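Local coordinates for putative esterase (Uncultured bacterium, PDB 7C4D), which probably hydrolyses carboxylic ester bonds as a serine esterase built on the alpha/beta hydrolase fold, at residues A[28-33]-A[55-60]; A[93-98]-A[252-257]; A[98-103]-A[119-124]; A[114-119]-A[215-220]; A[219-224]-A[245-250]. All coordinates share one frame; numbering follows the deposited sequence.

The five contacts run across the central sheet of an alpha/beta hydrolase, from neighbours of the probable catalytic serine to an edge strand. Contact 2 is the hub, pairing the probable nucleophile and histidine; its centre lies about 11 Å from that of contact 1, and the two share the bound sulfate and acetate. Contact 3 shares Gly98 with contact 2 and supplies Asp120, whose OD2 is 2.7 Å from ND1 of His253; the two centres are about 9 Å apart. Contacts 4 and 5 continue the sheet on both edges of strand 217-222, with centres about 13 Å apart. Contact 5 reaches back to the site through Gly222 N, 2.9 Å from OD1 of Asp120.

Contact 1: residues A[28-33]-A[55-60]; sequences ILHGLY and IDQRNH. With SO4 (sulfate ion), chain E; ACT (acetate ion), chain D.
His30, just past strand 25-29, reaches across to Gln57 and His60 of the 55-60 loop, and almost every atom of its side chain has work to do. CB stands 3.4 Å from O1 of the sulfate. CG lies between the backbone N and the carbonyl carbon (chi1 66°), which swings the ring toward the loop. ND1 gives its hydrogen to the carbonyl O of the adjacent Gly31 at 2.7 Å, in the ring plane, and CD2 meets Ile55 O at the ring edge. CE1 rests over the face of His60, 3.5 Å from its CG, the two planes turned by 53°. At the tip, NE2 accepts the N-H of Gln57 at 2.9 Å in a nearly straight bond (177°). NE2 of the Gln57 amide lies over the centre of the His30 ring. His60 repeats the pattern: its ND1 donates to Arg58 O within a type II turn, and its NE2 accepts Tyr33 N at 2.8 Å. Beside them a water joins Ile28 O to Ile55 O, while Leu29 CD2 packs on Ile55 CG2.

Leu32 N, next to this network, donates to the acetate oxygen OXT at 2.7 Å; Met97 N grips the same atom, consistent with an oxyanion hole. Since each imidazole donates through ND1 and accepts through NE2, both are probably neutral, each fixing a backbone N-H of the opposing segment.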
# COMPACT_ATOMS: atom_id res chain seq x y z
N ILE A 28 5.29 7.42 2.47
CA ILE A 28 4.93 6.02 2.63
C ILE A 28 3.49 5.81 2.12
O ILE A 28 2.60 6.58 2.47
CB ILE A 28 5.13 5.57 4.09
CG1 ILE A 28 6.52 5.96 4.61
CG2 ILE A 28 4.86 4.09 4.33
CD1 ILE A 28 6.84 5.39 6.03
N LEU A 29 3.29 4.80 1.27
CA LEU A 29 1.99 4.44 0.68
C LEU A 29 1.59 3.03 1.09
O LEU A 29 2.26 2.04 0.75
CB LEU A 29 2.05 4.52 -0.85
CG LEU A 29 2.47 5.84 -1.48
CD1 LEU A 29 2.35 5.74 -2.99
CD2 LEU A 29 1.59 6.95 -0.96
N HIS A 30 0.49 2.93 1.83
CA HIS A 30 -0.07 1.66 2.26
C HIS A 30 -0.65 0.86 1.06
O HIS A 30 -0.79 1.35 -0.07
CB HIS A 30 -1.14 1.97 3.31
CG HIS A 30 -2.29 2.71 2.73
ND1 HIS A 30 -3.30 2.08 2.03
CD2 HIS A 30 -2.55 4.03 2.64
CE1 HIS A 30 -4.15 2.96 1.58
NE2 HIS A 30 -3.72 4.18 1.94
N GLY A 31 -1.00 -0.40 1.32
CA GLY A 31 -1.69 -1.24 0.36
C GLY A 31 -3.23 -1.26 0.54
O GLY A 31 -3.79 -0.51 1.35
N LEU A 32 -3.93 -2.10 -0.24
CA LEU A 32 -5.40 -2.11 -0.24
C LEU A 32 -5.95 -2.40 1.17
O LEU A 32 -5.48 -3.29 1.88
CB LEU A 32 -5.86 -3.15 -1.26
CG LEU A 32 -7.32 -3.10 -1.71
CD1 LEU A 32 -7.66 -1.79 -2.40
CD2 LEU A 32 -7.60 -4.25 -2.67
N TYR A 33 -6.99 -1.65 1.59
CA TYR A 33 -7.59 -1.79 2.92
C TYR A 33 -6.71 -1.24 4.05
O TYR A 33 -7.10 -1.38 5.22
CB TYR A 33 -8.04 -3.23 3.24
CG TYR A 33 -8.82 -3.88 2.13
CD1 TYR A 33 -10.06 -3.38 1.77
CD2 TYR A 33 -8.35 -5.00 1.47
CE1 TYR A 33 -10.79 -3.93 0.73
CE2 TYR A 33 -9.07 -5.58 0.43
CZ TYR A 33 -10.29 -5.03 0.05
OH TYR A 33 -11.04 -5.55 -0.96
N ILE A 55 0.55 8.93 3.99
CA ILE A 55 -0.52 9.31 3.07
C ILE A 55 -1.60 8.24 3.13
O ILE A 55 -1.28 7.05 3.27
CB ILE A 55 0.10 9.46 1.66
CG1 ILE A 55 0.83 10.80 1.50
CG2 ILE A 55 -0.93 9.24 0.57
CD1 ILE A 55 -0.08 11.93 1.37
N ASP A 56 -2.87 8.68 3.14
CA ASP A 56 -4.02 7.81 2.95
C ASP A 56 -4.34 7.90 1.45
O ASP A 56 -4.45 9.00 0.92
CB ASP A 56 -5.23 8.24 3.80
CG ASP A 56 -5.13 7.98 5.30
OD1 ASP A 56 -4.19 7.32 5.73
OD2 ASP A 56 -6.03 8.39 6.03
N GLN A 57 -4.34 6.78 0.74
CA GLN A 57 -4.63 6.85 -0.69
C GLN A 57 -6.14 6.96 -0.94
O GLN A 57 -6.92 6.69 -0.01
CB GLN A 57 -4.00 5.66 -1.39
CG GLN A 57 -2.47 5.74 -1.37
CD GLN A 57 -1.90 4.54 -2.06
OE1 GLN A 57 -1.67 4.56 -3.27
NE2 GLN A 57 -1.77 3.48 -1.29
N ARG A 58 -6.53 7.32 -2.18
CA ARG A 58 -7.95 7.44 -2.52
C ARG A 58 -8.72 6.19 -2.07
O ARG A 58 -8.19 5.07 -2.13
CB ARG A 58 -8.12 7.76 -4.01
CG ARG A 58 -7.84 6.61 -4.97
CD ARG A 58 -8.41 6.91 -6.35
NE ARG A 58 -7.88 8.18 -6.79
CZ ARG A 58 -8.41 8.94 -7.74
NH1 ARG A 58 -9.50 8.53 -8.36
NH2 ARG A 58 -7.86 10.10 -8.06
N ASN A 59 -9.93 6.43 -1.52
CA ASN A 59 -10.88 5.42 -1.06
C ASN A 59 -10.47 4.78 0.27
O ASN A 59 -11.10 3.82 0.71
CB ASN A 59 -11.24 4.38 -2.12
CG ASN A 59 -12.03 4.97 -3.29
OD1 ASN A 59 -12.82 5.91 -3.12
ND2 ASN A 59 -11.79 4.43 -4.47
N HIS A 60 -9.46 5.36 0.93
CA HIS A 60 -8.86 4.76 2.11
C HIS A 60 -8.73 5.80 3.22
O HIS A 60 -8.50 6.98 2.95
CB HIS A 60 -7.50 4.11 1.81
CG HIS A 60 -7.57 2.85 1.03
ND1 HIS A 60 -7.68 2.84 -0.36
CD2 HIS A 60 -7.53 1.56 1.42
CE1 HIS A 60 -7.72 1.58 -0.77
NE2 HIS A 60 -7.66 0.77 0.31
S SO4 E . -0.75 -1.54 5.09
O1 SO4 E . -1.59 -0.50 5.62
O2 SO4 E . -1.56 -2.40 4.26
O3 SO4 E . 0.30 -0.97 4.27
O4 SO4 E . -0.17 -2.29 6.16
C ACT D . -2.76 -5.10 -1.66
O ACT D . -2.55 -5.92 -0.73
OXT ACT D . -2.45 -3.90 -1.59
CH3 ACT D . -3.42 -5.57 -2.98
O HOH W 1 0.48 5.02 3.80

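Contact 2: residues A[93-98]-A[252-257]; sequences IGHSMG and GHWLHA. With ACT (acetate ion), chain D; SO4 (sulfate ion), chain E.
His95 and Ser96, at the sharp bend between strand 90-95 and helix 97-108, face Trp254 and His253 across CA separations of 8.4 and 8.3 Å, so side chains have to reach over the gap, one of them to a backbone carbonyl. The imidazole of His95 projects with CG anti to the backbone N (chi1 175°), and its NE2 donates to the carbonyl O of His253 at 2.8 Å, close to the ring plane and fairly straight (168°). His256 meets it edge-to-face, CE1 standing 3.7 Å above the centre of the His95 ring, while Ser96 CB lies over the opposite face. His95 CE1 lies over a face of the Trp254 indole, 3.8 Å from its CD1. This aromatic cluster borders a bound sulfate, whose O4 accepts a bond from His256 NE2 at 2.8 Å.

Beyond the cluster, Ser96 OG lies in the plane of the His253 ring, 3.1 Å from NE2. The other nitrogen, ND1, bonds to Asp120, and the acetate sits against Ser96. Ser96 itself takes an unusual backbone shape (phi 52°), as expected of the nucleophile elbow in a GxSxG motif, here probably completing a Ser-His-Asp catalytic triad.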
# COMPACT_ATOMS: atom_id res chain seq x y z
N ILE A 93 8.39 4.70 -0.06
CA ILE A 93 8.10 3.32 0.26
C ILE A 93 6.63 3.02 -0.11
O ILE A 93 5.73 3.74 0.29
CB ILE A 93 8.33 3.05 1.77
CG1 ILE A 93 9.75 3.44 2.23
CG2 ILE A 93 7.97 1.61 2.12
CD1 ILE A 93 9.92 3.54 3.75
N GLY A 94 6.40 1.97 -0.89
CA GLY A 94 5.06 1.56 -1.28
C GLY A 94 4.88 0.08 -1.02
O GLY A 94 5.64 -0.73 -1.55
N HIS A 95 3.91 -0.25 -0.19
CA HIS A 95 3.59 -1.62 0.17
C HIS A 95 2.43 -2.09 -0.71
O HIS A 95 1.37 -1.46 -0.73
CB HIS A 95 3.21 -1.72 1.66
CG HIS A 95 2.75 -3.07 2.05
ND1 HIS A 95 1.49 -3.33 2.48
CD2 HIS A 95 3.36 -4.27 2.00
CE1 HIS A 95 1.35 -4.62 2.70
NE2 HIS A 95 2.50 -5.20 2.45
N SER A 96 2.67 -3.19 -1.44
CA SER A 96 1.68 -3.84 -2.29
C SER A 96 1.02 -2.84 -3.26
O SER A 96 1.71 -2.27 -4.12
CB SER A 96 0.68 -4.61 -1.50
OG SER A 96 0.27 -5.75 -2.26
N MET A 97 -0.29 -2.60 -3.08
CA MET A 97 -0.97 -1.69 -3.98
C MET A 97 -0.21 -0.37 -4.00
O MET A 97 0.00 0.21 -5.06
CB MET A 97 -2.43 -1.44 -3.56
CG MET A 97 -3.12 -0.36 -4.38
SD MET A 97 -4.80 0.08 -3.85
CE MET A 97 -4.51 1.18 -2.45
N GLY A 98 0.24 0.05 -2.81
CA GLY A 98 1.04 1.27 -2.66
C GLY A 98 2.37 1.18 -3.42
O GLY A 98 2.84 2.17 -3.98
N GLY A 252 5.53 -12.68 6.07
CA GLY A 252 4.61 -12.89 4.97
C GLY A 252 4.43 -11.62 4.15
O GLY A 252 5.38 -10.89 3.88
N HIS A 253 3.18 -11.33 3.81
CA HIS A 253 2.86 -10.20 2.95
C HIS A 253 2.88 -8.87 3.71
O HIS A 253 3.18 -7.84 3.12
CB HIS A 253 1.59 -10.51 2.15
CG HIS A 253 1.21 -9.40 1.22
ND1 HIS A 253 1.97 -9.06 0.12
CD2 HIS A 253 0.17 -8.54 1.25
CE1 HIS A 253 1.40 -8.05 -0.50
NE2 HIS A 253 0.29 -7.72 0.16
N TRP A 254 2.55 -8.89 5.01
CA TRP A 254 2.58 -7.69 5.85
C TRP A 254 3.87 -7.70 6.65
O TRP A 254 3.87 -7.74 7.87
CB TRP A 254 1.32 -7.59 6.73
CG TRP A 254 0.10 -7.18 5.96
CD1 TRP A 254 -0.40 -5.92 5.86
CD2 TRP A 254 -0.74 -8.01 5.15
NE1 TRP A 254 -1.51 -5.91 5.06
CE2 TRP A 254 -1.74 -7.18 4.60
CE3 TRP A 254 -0.77 -9.38 4.84
CZ2 TRP A 254 -2.74 -7.65 3.74
CZ3 TRP A 254 -1.77 -9.85 4.00
CH2 TRP A 254 -2.74 -9.00 3.46
N LEU A 255 4.99 -7.68 5.93
CA LEU A 255 6.31 -7.89 6.52
C LEU A 255 6.70 -6.75 7.47
O LEU A 255 7.50 -6.94 8.39
CB LEU A 255 7.33 -8.16 5.40
CG LEU A 255 7.70 -7.00 4.47
CD1 LEU A 255 8.71 -7.49 3.45
CD2 LEU A 255 6.49 -6.39 3.77
N HIS A 256 6.12 -5.56 7.29
CA HIS A 256 6.51 -4.44 8.14
C HIS A 256 5.79 -4.46 9.48
O HIS A 256 6.20 -3.78 10.42
CB HIS A 256 6.13 -3.13 7.46
CG HIS A 256 4.68 -3.09 7.12
ND1 HIS A 256 4.12 -3.94 6.15
CD2 HIS A 256 3.68 -2.33 7.59
CE1 HIS A 256 2.84 -3.67 6.04
NE2 HIS A 256 2.55 -2.68 6.89
N ALA A 257 4.65 -5.14 9.52
CA ALA A 257 3.89 -5.29 10.75
C ALA A 257 4.43 -6.50 11.52
O ALA A 257 4.51 -6.45 12.73
CB ALA A 257 2.43 -5.46 10.44
C ACT D . -2.76 -5.10 -1.66
O ACT D . -2.55 -5.92 -0.73
OXT ACT D . -2.45 -3.90 -1.59
CH3 ACT D . -3.42 -5.57 -2.98
S SO4 E . -0.75 -1.54 5.09
O1 SO4 E . -1.59 -0.50 5.62
O2 SO4 E . -1.56 -2.40 4.26
O3 SO4 E . 0.30 -0.97 4.27
O4 SO4 E . -0.17 -2.29 6.16

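Contact 3: residues A[98-103]-A[119-124]; sequences GGKTAM and ADIAPG
Ile121 and Lys100 meet at the close-packed side of this contact, where the aliphatic chain of Lys100 crosses the isoleucine tip at about a right angle. Lys100 CD and CE both touch Ile121 CD1, the latter at 3.8 Å. CG1 of Ile121 stands anti to the backbone N (chi1 -162°), which carries CD1 forward to the lysine; CG2 turns instead to the helix backbone and approaches CA of Gly99 to 4.2 Å, an approach that the lack of a side chain on Gly99 permits. CE of Lys100 also passes 3.3 Å from the carbonyl O of Ala122. Met103 belongs to the same packed side: bent at its last torsion, it lays SD 4.0 Å from Pro123 CB and CE 3.8 Å from Pro123 CA, meeting the proline ring obliquely.

Helix 97-108 follows the probable nucleophile elbow, and the 119-124 loop leaves the neighbouring strand 113-119 carrying Asp120, the probable acid of the triad. The contact thus joins the helix behind the probable nucleophile to the loop that bears the carboxylate.

The looser end lies at the tip of the lysine, beside the partly exposed Gly124. Here Lys100 NZ bonds to Gly124 O at 3.2 Å, approaching from above the carbonyl plane, 41° out of it; the ammonium has a stronger partner in the carbonyl O of Ser204.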
# COMPACT_ATOMS: atom_id res chain seq x y z
N GLY A 98 0.24 0.05 -2.81
CA GLY A 98 1.04 1.27 -2.66
C GLY A 98 2.37 1.18 -3.42
O GLY A 98 2.84 2.17 -3.98
N GLY A 99 2.89 -0.04 -3.54
CA GLY A 99 4.12 -0.28 -4.28
C GLY A 99 3.95 -0.13 -5.79
O GLY A 99 4.88 0.33 -6.45
N LYS A 100 2.78 -0.54 -6.33
CA LYS A 100 2.51 -0.36 -7.76
C LYS A 100 2.30 1.10 -8.09
O LYS A 100 2.80 1.59 -9.11
CB LYS A 100 1.32 -1.20 -8.23
CG LYS A 100 1.74 -2.45 -8.98
CD LYS A 100 0.64 -3.47 -9.14
CE LYS A 100 1.23 -4.80 -9.58
NZ LYS A 100 0.20 -5.83 -9.75
N THR A 101 1.55 1.82 -7.25
CA THR A 101 1.39 3.26 -7.43
C THR A 101 2.77 3.91 -7.49
O THR A 101 3.03 4.76 -8.33
CB THR A 101 0.53 3.85 -6.31
OG1 THR A 101 -0.76 3.25 -6.33
CG2 THR A 101 0.36 5.35 -6.32
N ALA A 102 3.65 3.48 -6.58
CA ALA A 102 4.95 4.13 -6.47
C ALA A 102 5.78 3.83 -7.73
O ALA A 102 6.41 4.73 -8.26
CB ALA A 102 5.64 3.67 -5.19
N MET A 103 5.75 2.58 -8.20
CA MET A 103 6.44 2.20 -9.42
C MET A 103 5.89 2.97 -10.64
O MET A 103 6.69 3.52 -11.40
CB MET A 103 6.37 0.69 -9.63
CG MET A 103 7.30 -0.06 -8.74
SD MET A 103 7.37 -1.80 -9.20
CE MET A 103 5.88 -2.46 -8.46
N ALA A 119 7.66 -2.87 -1.25
CA ALA A 119 7.45 -3.92 -0.25
C ALA A 119 6.45 -4.98 -0.74
O ALA A 119 5.24 -4.71 -0.89
CB ALA A 119 7.00 -3.33 1.07
N ASP A 120 6.99 -6.16 -1.04
CA ASP A 120 6.27 -7.40 -1.29
C ASP A 120 5.19 -7.31 -2.40
O ASP A 120 4.06 -7.71 -2.18
CB ASP A 120 5.78 -8.05 0.01
CG ASP A 120 5.60 -9.57 -0.11
OD1 ASP A 120 6.59 -10.28 -0.44
OD2 ASP A 120 4.48 -10.03 0.12
N ILE A 121 5.57 -6.83 -3.59
CA ILE A 121 4.75 -6.90 -4.78
C ILE A 121 5.65 -6.76 -6.01
O ILE A 121 6.70 -6.11 -5.96
CB ILE A 121 3.65 -5.82 -4.74
CG1 ILE A 121 2.53 -6.15 -5.74
CG2 ILE A 121 4.24 -4.44 -4.92
CD1 ILE A 121 1.41 -5.15 -5.83
N ALA A 122 5.24 -7.39 -7.12
CA ALA A 122 6.07 -7.36 -8.32
C ALA A 122 5.43 -6.41 -9.33
O ALA A 122 4.26 -6.10 -9.23
CB ALA A 122 6.24 -8.77 -8.87
N PRO A 123 6.15 -5.91 -10.35
CA PRO A 123 5.51 -5.02 -11.30
C PRO A 123 4.44 -5.68 -12.18
O PRO A 123 3.60 -4.97 -12.75
CB PRO A 123 6.66 -4.46 -12.15
CG PRO A 123 7.94 -5.02 -11.58
CD PRO A 123 7.56 -6.16 -10.66
N GLY A 124 4.42 -7.00 -12.28
CA GLY A 124 3.58 -7.65 -13.28
C GLY A 124 2.17 -8.03 -12.80
O GLY A 124 1.81 -7.92 -11.63

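Contact 4: residues A[114-119]-A[215-220]; sequences KKLIVA and VPALFL
Leu218 O takes the N-H of Val118 at 2.7 Å in a bond that is almost straight (172°), and the CA hydrogen of Ile117 points to the same oxygen, with CA at 3.4 Å. The ladder continues to both sides: Leu116 O receives Leu218 N, Leu116 N gives to Pro216 O, and Val118 O receives Leu220 N at 2.9 Å. Strands 113-119 and 217-222 run parallel here, their short axes 14° apart, as neighbours in the central sheet of the alpha/beta hydrolase fold.

On one face Val118 lies beside Phe219, pointing the same way. CB of the valine sits 4.0 Å from the ring centroid, over the face but offset to the rim, a CH-pi contact; CG1, anti to the backbone N (chi1 170°), reaches Phe219 CE2 at 3.6 Å. Met103 of helix 97-108 covers this pair. The other face carries Ile117, whose CG1 runs alongside Leu218 while CG2 touches Leu220 CD1 at 3.9 Å, under helix 260-270. Alternate backbone groups of 114-119 are thus satisfied by this strand, and those of Ile117 and Ala119 by strand 90-95, while what both faces offer the helices is almost wholly hydrocarbon.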
# COMPACT_ATOMS: atom_id res chain seq x y z
N LYS A 114 14.09 10.08 -5.44
CA LYS A 114 15.49 9.88 -5.12
C LYS A 114 15.76 8.38 -5.04
O LYS A 114 16.66 7.90 -5.68
CB LYS A 114 15.89 10.53 -3.79
CG LYS A 114 15.64 12.03 -3.66
CD LYS A 114 15.66 12.47 -2.21
CE LYS A 114 15.54 13.96 -1.99
NZ LYS A 114 16.83 14.66 -2.21
N LYS A 115 14.97 7.66 -4.24
CA LYS A 115 15.17 6.22 -4.14
C LYS A 115 13.81 5.61 -3.87
O LYS A 115 12.95 6.28 -3.31
CB LYS A 115 16.08 5.86 -2.97
CG LYS A 115 17.56 6.22 -3.10
CD LYS A 115 18.44 5.27 -2.28
CE LYS A 115 19.89 5.67 -2.40
NZ LYS A 115 20.11 6.92 -1.65
N LEU A 116 13.63 4.34 -4.28
CA LEU A 116 12.33 3.73 -4.21
C LEU A 116 12.40 2.42 -3.42
O LEU A 116 13.24 1.56 -3.69
CB LEU A 116 11.84 3.48 -5.63
CG LEU A 116 10.63 2.54 -5.77
CD1 LEU A 116 9.43 3.06 -4.98
CD2 LEU A 116 10.26 2.33 -7.25
N ILE A 117 11.49 2.27 -2.45
CA ILE A 117 11.40 0.96 -1.81
C ILE A 117 10.05 0.34 -2.14
O ILE A 117 9.02 0.97 -1.88
CB ILE A 117 11.65 1.01 -0.28
CG1 ILE A 117 13.09 1.44 0.09
CG2 ILE A 117 11.34 -0.34 0.32
CD1 ILE A 117 13.29 1.71 1.58
N VAL A 118 10.05 -0.89 -2.69
CA VAL A 118 8.83 -1.62 -3.02
C VAL A 118 8.70 -2.86 -2.12
O VAL A 118 9.51 -3.78 -2.23
CB VAL A 118 8.79 -2.01 -4.51
CG1 VAL A 118 7.66 -2.98 -4.80
CG2 VAL A 118 8.72 -0.79 -5.40
N ALA A 119 7.66 -2.87 -1.25
CA ALA A 119 7.45 -3.92 -0.25
C ALA A 119 6.45 -4.98 -0.74
O ALA A 119 5.24 -4.71 -0.89
CB ALA A 119 7.00 -3.33 1.07
N VAL A 215 16.32 4.97 -11.49
CA VAL A 215 16.11 5.33 -10.09
C VAL A 215 16.55 4.11 -9.30
O VAL A 215 16.14 3.01 -9.66
CB VAL A 215 14.64 5.67 -9.76
CG1 VAL A 215 14.41 5.92 -8.27
CG2 VAL A 215 14.13 6.85 -10.58
N PRO A 216 17.40 4.25 -8.25
CA PRO A 216 17.72 3.12 -7.36
C PRO A 216 16.47 2.55 -6.68
O PRO A 216 15.71 3.28 -6.09
CB PRO A 216 18.68 3.71 -6.31
CG PRO A 216 19.21 4.98 -6.93
CD PRO A 216 18.13 5.47 -7.88
N ALA A 217 16.27 1.23 -6.74
CA ALA A 217 15.09 0.65 -6.17
C ALA A 217 15.46 -0.53 -5.28
O ALA A 217 16.39 -1.28 -5.58
CB ALA A 217 14.16 0.19 -7.28
N LEU A 218 14.65 -0.74 -4.24
CA LEU A 218 14.79 -1.89 -3.34
C LEU A 218 13.46 -2.65 -3.29
O LEU A 218 12.42 -2.05 -3.02
CB LEU A 218 15.21 -1.40 -1.94
CG LEU A 218 15.17 -2.44 -0.81
CD1 LEU A 218 16.12 -3.59 -1.10
CD2 LEU A 218 15.51 -1.81 0.55
N PHE A 219 13.48 -3.95 -3.64
CA PHE A 219 12.33 -4.82 -3.49
C PHE A 219 12.55 -5.65 -2.23
O PHE A 219 13.52 -6.41 -2.11
CB PHE A 219 12.11 -5.66 -4.76
CG PHE A 219 11.62 -4.86 -5.94
CD1 PHE A 219 12.45 -3.95 -6.60
CD2 PHE A 219 10.29 -4.95 -6.35
CE1 PHE A 219 11.98 -3.19 -7.68
CE2 PHE A 219 9.81 -4.15 -7.40
CZ PHE A 219 10.66 -3.29 -8.06
N LEU A 220 11.64 -5.48 -1.26
CA LEU A 220 11.66 -6.28 -0.05
C LEU A 220 10.57 -7.35 -0.14
O LEU A 220 9.39 -7.04 -0.18
CB LEU A 220 11.45 -5.37 1.16
CG LEU A 220 12.63 -4.49 1.59
CD1 LEU A 220 12.11 -3.47 2.59
CD2 LEU A 220 13.71 -5.34 2.27

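Contact 5: residues A[219-224]-A[245-250]; sequences FLKGEL and LVTIPG
Val246 and Leu220 form the apolar centre, lying side by side and pointing the same way, with Val246 CG1 3.6 Å from Leu220 CD2. Leu220 CD2 also extends toward Ile248 CG1, so one leucine branch spans two residues of strand 244-248, and helix 260-270 closes over this face. On the reverse face Leu245 CG packs against Phe219 CB at 4.1 Å, next to helix 232-239. That helix links the two parallel strands in a beta-alpha-beta unit, and the short strand axes diverge by 30°.

Between the faces runs the backbone ladder: Val246 N donates to Phe219 O, Lys221 N to Val246 O, and Ile248 N to Lys221 O at 2.9 Å. A fourth rung, Glu223 N to Ile248 O, is longer at 3.2 Å, where strand 217-222 ends. Gly222 N is bonded instead to OD1 of Asp120, which helps to hold the carboxylate thought to serve the catalytic histidine.

Outward lies the polar edge. Lys221 runs alongside Thr247, its CD 3.6 Å from OG1, while the threonine CG2 lies against the CA of Glu223. The glutamate chain is extended, with CG anti to the backbone N (chi1 -172°), and stretches past Pro249 until OE1 takes the N-H of Gly250 at 2.7 Å. The bond is somewhat bent (146°) and uses the anti side of the carboxylate. Leu224 CD1 covers the carbonyl of the same glycine. An exposed carboxylate thus takes up a backbone N-H just past the end of strand 244-248, where the ladder of backbone bonds stops.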
# COMPACT_ATOMS: atom_id res chain seq x y z
N PHE A 219 13.48 -3.95 -3.64
CA PHE A 219 12.33 -4.82 -3.49
C PHE A 219 12.55 -5.65 -2.23
O PHE A 219 13.52 -6.41 -2.11
CB PHE A 219 12.11 -5.66 -4.76
CG PHE A 219 11.62 -4.86 -5.94
CD1 PHE A 219 12.45 -3.95 -6.60
CD2 PHE A 219 10.29 -4.95 -6.35
CE1 PHE A 219 11.98 -3.19 -7.68
CE2 PHE A 219 9.81 -4.15 -7.40
CZ PHE A 219 10.66 -3.29 -8.06
N LEU A 220 11.64 -5.48 -1.26
CA LEU A 220 11.66 -6.28 -0.05
C LEU A 220 10.57 -7.35 -0.14
O LEU A 220 9.39 -7.04 -0.18
CB LEU A 220 11.45 -5.37 1.16
CG LEU A 220 12.63 -4.49 1.59
CD1 LEU A 220 12.11 -3.47 2.59
CD2 LEU A 220 13.71 -5.34 2.27
N LYS A 221 11.00 -8.60 -0.14
CA LYS A 221 10.16 -9.78 -0.25
C LYS A 221 9.96 -10.40 1.13
O LYS A 221 10.91 -10.53 1.89
CB LYS A 221 10.92 -10.82 -1.08
CG LYS A 221 10.07 -12.01 -1.48
CD LYS A 221 10.85 -13.25 -1.85
CE LYS A 221 10.02 -14.50 -1.64
NZ LYS A 221 10.89 -15.69 -1.73
N GLY A 222 8.72 -10.75 1.48
CA GLY A 222 8.50 -11.60 2.65
C GLY A 222 8.83 -13.05 2.32
O GLY A 222 8.44 -13.57 1.27
N GLU A 223 9.60 -13.71 3.19
CA GLU A 223 10.02 -15.10 2.98
C GLU A 223 8.81 -16.01 2.77
O GLU A 223 8.83 -16.84 1.87
CB GLU A 223 10.84 -15.61 4.18
CG GLU A 223 11.48 -16.98 3.97
CD GLU A 223 11.81 -17.77 5.23
OE1 GLU A 223 12.02 -17.17 6.31
OE2 GLU A 223 11.84 -19.02 5.14
N LEU A 224 7.77 -15.85 3.60
CA LEU A 224 6.59 -16.71 3.61
C LEU A 224 5.48 -16.17 2.70
O LEU A 224 4.34 -16.58 2.81
CB LEU A 224 6.07 -16.83 5.04
CG LEU A 224 7.13 -16.96 6.14
CD1 LEU A 224 6.55 -16.63 7.49
CD2 LEU A 224 7.78 -18.33 6.14
N LEU A 245 17.04 -6.89 -4.46
CA LEU A 245 16.01 -7.75 -3.89
C LEU A 245 16.50 -8.30 -2.55
O LEU A 245 17.58 -8.87 -2.48
CB LEU A 245 15.76 -8.92 -4.83
CG LEU A 245 14.64 -8.72 -5.84
CD1 LEU A 245 15.12 -7.90 -7.01
CD2 LEU A 245 14.10 -10.07 -6.32
N VAL A 246 15.68 -8.16 -1.51
CA VAL A 246 16.08 -8.59 -0.19
C VAL A 246 14.89 -9.31 0.43
O VAL A 246 13.78 -8.78 0.44
CB VAL A 246 16.55 -7.38 0.66
CG1 VAL A 246 16.53 -7.64 2.15
CG2 VAL A 246 17.91 -6.84 0.23
N THR A 247 15.14 -10.52 0.94
CA THR A 247 14.13 -11.33 1.61
C THR A 247 14.24 -11.15 3.12
O THR A 247 15.29 -11.41 3.70
CB THR A 247 14.27 -12.80 1.18
OG1 THR A 247 14.00 -12.83 -0.23
CG2 THR A 247 13.35 -13.74 1.91
N ILE A 248 13.15 -10.66 3.75
CA ILE A 248 13.08 -10.58 5.20
C ILE A 248 12.65 -11.95 5.72
O ILE A 248 11.52 -12.36 5.43
CB ILE A 248 12.07 -9.50 5.64
CG1 ILE A 248 12.45 -8.11 5.14
CG2 ILE A 248 11.82 -9.55 7.14
CD1 ILE A 248 11.52 -7.01 5.61
N PRO A 249 13.51 -12.69 6.47
CA PRO A 249 13.15 -14.00 7.03
C PRO A 249 11.91 -14.02 7.93
O PRO A 249 11.71 -13.13 8.75
CB PRO A 249 14.32 -14.39 7.95
CG PRO A 249 15.09 -13.10 8.13
CD PRO A 249 14.87 -12.29 6.86
N GLY A 250 11.06 -15.04 7.74
CA GLY A 250 9.96 -15.29 8.65
C GLY A 250 8.84 -14.26 8.55
O GLY A 250 8.07 -14.12 9.50